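Local coordinates for BH2163 protein (Bacillus halodurans, PDB 5C6O) that probably works as a MATE-family antiporter that expels drugs and other xenobiotics across the cell membrane, and here holds the drug verapamil, at residues A26-M30 and M293-Q297; L315-M320 and V444-K448. Numbering follows the deposited sequence.

Interaction 1 of 2, residues A26-M30 and M293-Q297; sequences AMIGM and MGIMQ
Both segments are helical and continue beyond their ends, with Met30 N bonded to Ala26 O (3.0 Å) and Gln297 N to Met293 O (2.9 Å). Their axes come within 8.9 Å and run obliquely antiparallel, 131° between N-to-C directions; the nearest CA atoms are those of Ala26 and Gly294, 4.8 Å apart. Start at Met293: its chi1 is m and the end of its side chain leads away, while the Met30 side chain, chi2 and chi3 both t, points at this part of the helix, its SD 4.1 Å from Gly294 N. At Gly294, where a CB would point toward the other helix, Met27 SD sits against the bare CA at 3.3 Å and Ala26 CB at 3.6 Å. This oblique crossing of two membrane helices, close-packed at a glycine, joins the first helix of the N-terminal MatE repeat to the second of the C-terminal one, so it spans the interface of the two lobes beside the drug pocket. Ile295 points away overall, but its m,m side chain brings its end nearer the Met27 side chain. Gln297, m,t, reaches back across: its OE1 lies 3.4 Å from Ala26 CB and 3.8 Å from Met30 SD. No hydrogen bond crosses the gap.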
ATOM      1  N   ALA A  26      12.611   0.755  -4.067  1.00191.48           N
ATOM      2  CA  ALA A  26      11.316   0.249  -3.647  1.00176.33           C
ATOM      3  C   ALA A  26      11.644  -1.050  -3.009  1.00164.05           C
ATOM      4  O   ALA A  26      11.675  -1.150  -1.777  1.00161.83           O
ATOM      5  CB  ALA A  26      10.400   0.017  -4.839  1.00173.29           C
ATOM      6  N   MET A  27      11.977  -2.021  -3.854  1.00147.91           N
ATOM      7  CA  MET A  27      12.341  -3.333  -3.368  1.00156.81           C
ATOM      8  C   MET A  27      12.864  -3.207  -1.975  1.00164.04           C
ATOM      9  O   MET A  27      12.339  -3.830  -1.046  1.00205.39           O
ATOM     10  CB  MET A  27      13.423  -3.969  -4.213  1.00152.66           C
ATOM     11  CG  MET A  27      12.896  -4.641  -5.458  1.00168.10           C
ATOM     12  SD  MET A  27      11.411  -3.823  -6.069  1.00191.96           S
ATOM     13  CE  MET A  27      11.206  -4.785  -7.589  1.00185.59           C
ATOM     14  N   ILE A  28      13.871  -2.364  -1.813  1.00139.33           N
ATOM     15  CA  ILE A  28      14.600  -2.440  -0.595  1.00137.31           C
ATOM     16  C   ILE A  28      13.801  -2.071   0.642  1.00143.85           C
ATOM     17  O   ILE A  28      13.448  -2.949   1.453  1.00154.65           O
ATOM     18  CB  ILE A  28      15.925  -1.744  -0.721  1.00131.36           C
ATOM     19  CG1 ILE A  28      16.780  -2.581  -1.703  1.00136.55           C
ATOM     20  CG2 ILE A  28      16.498  -1.488   0.664  1.00127.12           C
ATOM     21  CD1 ILE A  28      18.238  -2.783  -1.341  1.00140.97           C
ATOM     22  N   GLY A  29      13.486  -0.794   0.771  1.00158.79           N
ATOM     23  CA  GLY A  29      12.790  -0.284   1.961  1.00182.49           C
ATOM     24  C   GLY A  29      11.430  -0.914   2.194  1.00182.04           C
ATOM     25  O   GLY A  29      10.982  -1.078   3.335  1.00185.96           O
ATOM     26  N   MET A  30      10.778  -1.260   1.092  1.00174.25           N
ATOM     27  CA  MET A  30       9.545  -1.986   1.147  1.00157.03           C
ATOM     28  C   MET A  30       9.825  -3.205   1.969  1.00155.26           C
ATOM     29  O   MET A  30       9.191  -3.404   3.002  1.00173.59           O
ATOM     30  CB  MET A  30       9.131  -2.397  -0.243  1.00151.93           C
ATOM     31  CG  MET A  30       7.644  -2.325  -0.441  1.00155.93           C
ATOM     32  SD  MET A  30       7.207  -3.002  -2.046  1.00172.74           S
ATOM     33  CE  MET A  30       5.482  -3.370  -1.701  1.00184.68           C
ATOM     34  N   MET A 293       4.961  -5.170  -6.485  1.00176.12           N
ATOM     35  CA  MET A 293       4.760  -3.802  -6.025  1.00165.99           C
ATOM     36  C   MET A 293       5.939  -2.893  -6.387  1.00176.10           C
ATOM     37  O   MET A 293       5.755  -1.794  -6.939  1.00162.73           O
ATOM     38  CB  MET A 293       4.548  -3.811  -4.517  1.00147.58           C
ATOM     39  CG  MET A 293       3.186  -4.288  -4.098  1.00161.02           C
ATOM     40  SD  MET A 293       1.914  -3.017  -4.322  1.00203.21           S
ATOM     41  CE  MET A 293       0.785  -3.830  -5.459  1.00173.56           C
ATOM     42  N   GLY A 294       7.145  -3.381  -6.083  1.00180.76           N
ATOM     43  CA  GLY A 294       8.378  -2.609  -6.205  1.00168.72           C
ATOM     44  C   GLY A 294       8.622  -2.253  -7.639  1.00169.70           C
ATOM     45  O   GLY A 294       8.898  -1.100  -7.956  1.00186.12           O
ATOM     46  N   ILE A 295       8.496  -3.255  -8.501  1.00165.41           N
ATOM     47  CA  ILE A 295       8.589  -3.068  -9.940  1.00179.98           C
ATOM     48  C   ILE A 295       7.549  -2.060 -10.420  1.00176.06           C
ATOM     49  O   ILE A 295       7.861  -1.178 -11.233  1.00177.39           O
ATOM     50  CB  ILE A 295       8.417  -4.409 -10.692  1.00200.27           C
ATOM     51  CG1 ILE A 295       9.621  -5.334 -10.449  1.00206.04           C
ATOM     52  CG2 ILE A 295       8.197  -4.191 -12.185  1.00209.02           C
ATOM     53  CD1 ILE A 295      10.976  -4.727 -10.766  1.00218.53           C
ATOM     54  N   MET A 296       6.321  -2.186  -9.920  1.00172.18           N
ATOM     55  CA  MET A 296       5.305  -1.196 -10.222  1.00183.44           C
ATOM     56  C   MET A 296       5.855   0.224  -9.930  1.00176.89           C
ATOM     57  O   MET A 296       6.034   1.053 -10.834  1.00159.57           O
ATOM     58  CB  MET A 296       4.015  -1.492  -9.441  1.00186.22           C
ATOM     59  CG  MET A 296       2.803  -0.729  -9.950  1.00194.54           C
ATOM     60  SD  MET A 296       1.913   0.220  -8.693  1.00212.27           S
ATOM     61  CE  MET A 296       3.004   1.588  -8.264  1.00186.57           C
ATOM     62  N   GLN A 297       6.179   0.468  -8.668  1.00182.95           N
ATOM     63  CA  GLN A 297       6.553   1.798  -8.204  1.00200.56           C
ATOM     64  C   GLN A 297       7.763   2.358  -8.897  1.00181.97           C
ATOM     65  O   GLN A 297       8.150   3.484  -8.643  1.00178.67           O
ATOM     66  CB  GLN A 297       6.833   1.766  -6.710  1.00242.40           C
ATOM     67  CG  GLN A 297       5.658   1.310  -5.861  1.00241.03           C
ATOM     68  CD  GLN A 297       6.107   0.673  -4.564  1.00229.41           C
ATOM     69  OE1 GLN A 297       7.017  -0.161  -4.547  1.00233.38           O
ATOM     70  NE2 GLN A 297       5.470   1.060  -3.466  1.00213.73           N
TER

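Interaction 2 of 2, residues L315-M320 and V444-K448; sequences LRETVM and VFFLK
Arg316 does most of the work here. It sits on a helix (315-320, with Val319 N to Leu315 O and Met320 N to Arg316 O both 2.8 Å) whose partner, 444-448, is an irregular tail; Arg316 CA and Phe445 CA are 5.2 Å apart. With chi1 at -34° and chi2 t, the arginine extends so that its guanidinium lies flat on the Phe446 ring, planes 6° apart and centres 3.5 Å apart, a cation-pi stack, while its CD makes a CH-pi contact 3.8 Å from the ring centroid. Phe446 adopts chi1 p, which brings its ring face against the guanidinium, and Arg316 NH1 also donates to Phe446 O (2.8 Å, N-H...O angle 143°). Arg316 NE bonds weakly to Tyr312 O. Phe445, chi1 t, turns its ring edge to the helix: CE1 is 3.2 Å from Met320 CB and CD1 3.6 Å from Val319 CG2. Val444, also t, sets CG1 3.7 Å from Val319 CG1. Leu447 (t,p) places CD2 3.8 Å from Arg316 CB. The result is a C-terminal tail, following the last membrane helix, docked through an arginine-aromatic stack on the start of the ninth, presumably at the cytoplasmic face as in other MATE transporters.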
ATOM      1  N   LEU A 315       8.330   5.575 -23.730  1.00210.04           N
ATOM      2  CA  LEU A 315       7.472   4.996 -22.706  1.00189.36           C
ATOM      3  C   LEU A 315       6.897   3.639 -23.087  1.00200.33           C
ATOM      4  O   LEU A 315       6.828   2.761 -22.237  1.00219.68           O
ATOM      5  CB  LEU A 315       6.381   5.935 -22.174  1.00165.27           C
ATOM      6  CG  LEU A 315       4.954   6.062 -22.770  1.00164.14           C
ATOM      7  CD1 LEU A 315       4.237   4.815 -23.343  1.00149.20           C
ATOM      8  CD2 LEU A 315       4.080   6.758 -21.722  1.00151.70           C
ATOM      9  N   ARG A 316       6.468   3.430 -24.329  1.00208.70           N
ATOM     10  CA  ARG A 316       5.942   2.097 -24.647  1.00232.32           C
ATOM     11  C   ARG A 316       7.031   1.085 -24.308  1.00238.86           C
ATOM     12  O   ARG A 316       6.742  -0.066 -23.955  1.00247.84           O
ATOM     13  CB  ARG A 316       5.534   1.952 -26.103  1.00241.36           C
ATOM     14  CG  ARG A 316       4.976   3.203 -26.721  1.00261.45           C
ATOM     15  CD  ARG A 316       5.130   3.071 -28.216  1.00300.50           C
ATOM     16  NE  ARG A 316       5.512   4.337 -28.826  1.00337.67           N
ATOM     17  CZ  ARG A 316       5.440   4.594 -30.130  1.00362.07           C
ATOM     18  NH1 ARG A 316       4.982   3.679 -30.977  1.00375.08           N
ATOM     19  NH2 ARG A 316       5.810   5.782 -30.586  1.00372.75           N
ATOM     20  N   GLU A 317       8.279   1.548 -24.400  1.00226.70           N
ATOM     21  CA  GLU A 317       9.426   0.777 -23.972  1.00224.01           C
ATOM     22  C   GLU A 317       9.241   0.333 -22.521  1.00207.56           C
ATOM     23  O   GLU A 317       9.360  -0.853 -22.208  1.00193.67           O
ATOM     24  CB  GLU A 317      10.694   1.609 -24.127  1.00244.02           C
ATOM     25  CG  GLU A 317      11.971   0.788 -24.075  1.00290.39           C
ATOM     26  CD  GLU A 317      13.042   1.297 -25.020  1.00327.25           C
ATOM     27  OE1 GLU A 317      13.161   2.532 -25.184  1.00361.04           O
ATOM     28  OE2 GLU A 317      13.766   0.458 -25.601  1.00348.65           O
ATOM     29  N   THR A 318       8.935   1.296 -21.653  1.00203.45           N
ATOM     30  CA  THR A 318       8.689   1.024 -20.246  1.00183.87           C
ATOM     31  C   THR A 318       7.551   0.075 -20.208  1.00178.04           C
ATOM     32  O   THR A 318       7.768  -1.085 -19.914  1.00194.45           O
ATOM     33  CB  THR A 318       8.288   2.267 -19.428  1.00189.06           C
ATOM     34  OG1 THR A 318       9.197   3.348 -19.672  1.00232.29           O
ATOM     35  CG2 THR A 318       8.318   1.959 -17.973  1.00176.67           C
ATOM     36  N   VAL A 319       6.350   0.545 -20.549  1.00175.32           N
ATOM     37  CA  VAL A 319       5.138  -0.287 -20.414  1.00190.22           C
ATOM     38  C   VAL A 319       5.305  -1.719 -20.919  1.00196.41           C
ATOM     39  O   VAL A 319       4.787  -2.644 -20.295  1.00208.83           O
ATOM     40  CB  VAL A 319       3.845   0.353 -20.979  1.00192.29           C
ATOM     41  CG1 VAL A 319       3.787   1.829 -20.627  1.00194.81           C
ATOM     42  CG2 VAL A 319       3.693   0.102 -22.481  1.00190.55           C
ATOM     43  N   MET A 320       6.030  -1.917 -22.020  1.00198.67           N
ATOM     44  CA  MET A 320       6.425  -3.288 -22.375  1.00212.84           C
ATOM     45  C   MET A 320       7.286  -3.948 -21.297  1.00197.26           C
ATOM     46  O   MET A 320       6.956  -5.021 -20.796  1.00192.32           O
ATOM     47  CB  MET A 320       7.174  -3.389 -23.706  1.00230.31           C
ATOM     48  CG  MET A 320       7.309  -4.846 -24.160  1.00232.83           C
ATOM     49  SD  MET A 320       8.861  -5.294 -24.985  1.00286.37           S
ATOM     50  CE  MET A 320       9.937  -5.647 -23.578  1.00275.36           C
ATOM     51  N   VAL A 444      -1.085   2.844 -24.837  1.00244.41           N
ATOM     52  CA  VAL A 444      -0.177   2.593 -23.684  1.00242.89           C
ATOM     53  C   VAL A 444       0.948   1.844 -24.347  1.00248.48           C
ATOM     54  O   VAL A 444       2.095   2.303 -24.466  1.00247.80           O
ATOM     55  CB  VAL A 444      -0.783   1.667 -22.553  1.00203.92           C
ATOM     56  CG1 VAL A 444       0.196   1.471 -21.390  1.00166.87           C
ATOM     57  CG2 VAL A 444      -2.092   2.219 -21.983  1.00199.64           C
ATOM     58  N   PHE A 445       0.554   0.676 -24.806  1.00250.06           N
ATOM     59  CA  PHE A 445       1.369  -0.132 -25.620  1.00283.63           C
ATOM     60  C   PHE A 445       0.889   0.107 -27.042  1.00304.30           C
ATOM     61  O   PHE A 445      -0.058  -0.543 -27.485  1.00336.02           O
ATOM     62  CB  PHE A 445       1.140  -1.577 -25.203  1.00290.81           C
ATOM     63  CG  PHE A 445       2.241  -2.500 -25.594  1.00321.46           C
ATOM     64  CD1 PHE A 445       3.555  -2.233 -25.215  1.00325.74           C
ATOM     65  CD2 PHE A 445       1.969  -3.649 -26.330  1.00320.83           C
ATOM     66  CE1 PHE A 445       4.578  -3.089 -25.580  1.00332.89           C
ATOM     67  CE2 PHE A 445       2.990  -4.513 -26.690  1.00323.82           C
ATOM     68  CZ  PHE A 445       4.297  -4.232 -26.313  1.00329.77           C
ATOM     69  N   PHE A 446       1.488   1.077 -27.738  1.00307.72           N
ATOM     70  CA  PHE A 446       1.349   1.127 -29.202  1.00312.67           C
ATOM     71  C   PHE A 446       2.663   0.745 -29.906  1.00316.69           C
ATOM     72  O   PHE A 446       3.235   1.530 -30.665  1.00338.39           O
ATOM     73  CB  PHE A 446       0.644   2.409 -29.742  1.00323.77           C
ATOM     74  CG  PHE A 446       1.370   3.717 -29.498  1.00347.98           C
ATOM     75  CD1 PHE A 446       1.641   4.575 -30.569  1.00347.92           C
ATOM     76  CD2 PHE A 446       1.725   4.128 -28.213  1.00351.51           C
ATOM     77  CE1 PHE A 446       2.280   5.792 -30.368  1.00350.19           C
ATOM     78  CE2 PHE A 446       2.368   5.344 -28.007  1.00349.55           C
ATOM     79  CZ  PHE A 446       2.647   6.176 -29.084  1.00349.91           C
ATOM     80  N   LEU A 447       3.112  -0.488 -29.631  1.00314.91           N
ATOM     81  CA  LEU A 447       4.434  -1.018 -30.050  1.00327.22           C
ATOM     82  C   LEU A 447       4.482  -2.503 -30.554  1.00344.85           C
ATOM     83  O   LEU A 447       5.194  -2.793 -31.524  1.00377.01           O
ATOM     84  CB  LEU A 447       5.494  -0.741 -28.949  1.00303.65           C
ATOM     85  CG  LEU A 447       6.944  -1.273 -28.926  1.00292.54           C
ATOM     86  CD1 LEU A 447       7.756  -0.947 -30.179  1.00301.57           C
ATOM     87  CD2 LEU A 447       7.665  -0.733 -27.697  1.00279.82           C
ATOM     88  N   LYS A 448       3.750  -3.430 -29.916  1.00333.44           N
ATOM     89  CA  LYS A 448       3.686  -4.849 -30.378  1.00290.30           C
ATOM     90  C   LYS A 448       2.271  -5.341 -30.717  1.00263.02           C
ATOM     91  O   LYS A 448       2.074  -6.098 -31.677  1.00231.68           O
ATOM     92  CB  LYS A 448       4.344  -5.820 -29.381  1.00262.58           C
ATOM     93  CG  LYS A 448       4.762  -7.158 -29.980  1.00241.54           C
ATOM     94  CD  LYS A 448       6.070  -7.031 -30.749  1.00267.45           C
ATOM     95  CE  LYS A 448       6.330  -8.238 -31.634  1.00268.57           C
ATOM     96  NZ  LYS A 448       7.629  -8.139 -32.361  1.00290.52           N
TER

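The two contacts are strung along consecutive helices: 293-297 lies on helix 290-305 and 315-320 on helix 312-336, which comes next in the chain. These helices pack on each other, Ile295 resting on Val325 and Phe329, and Val303 touching Leu315 and Val319. The centres are 21 Å apart and the nearest atoms about 7 Å, so nothing touches directly. Interaction 1 belongs to the drug site: the side chain of Met293 comes within about 4 Å of the bound verapamil, and Met33, three residues on from Met30, lines its pocket. Interaction 2, whose centre is 25 Å from the centre of the chain against 11 Å for that of interaction 1, lies out at the periphery.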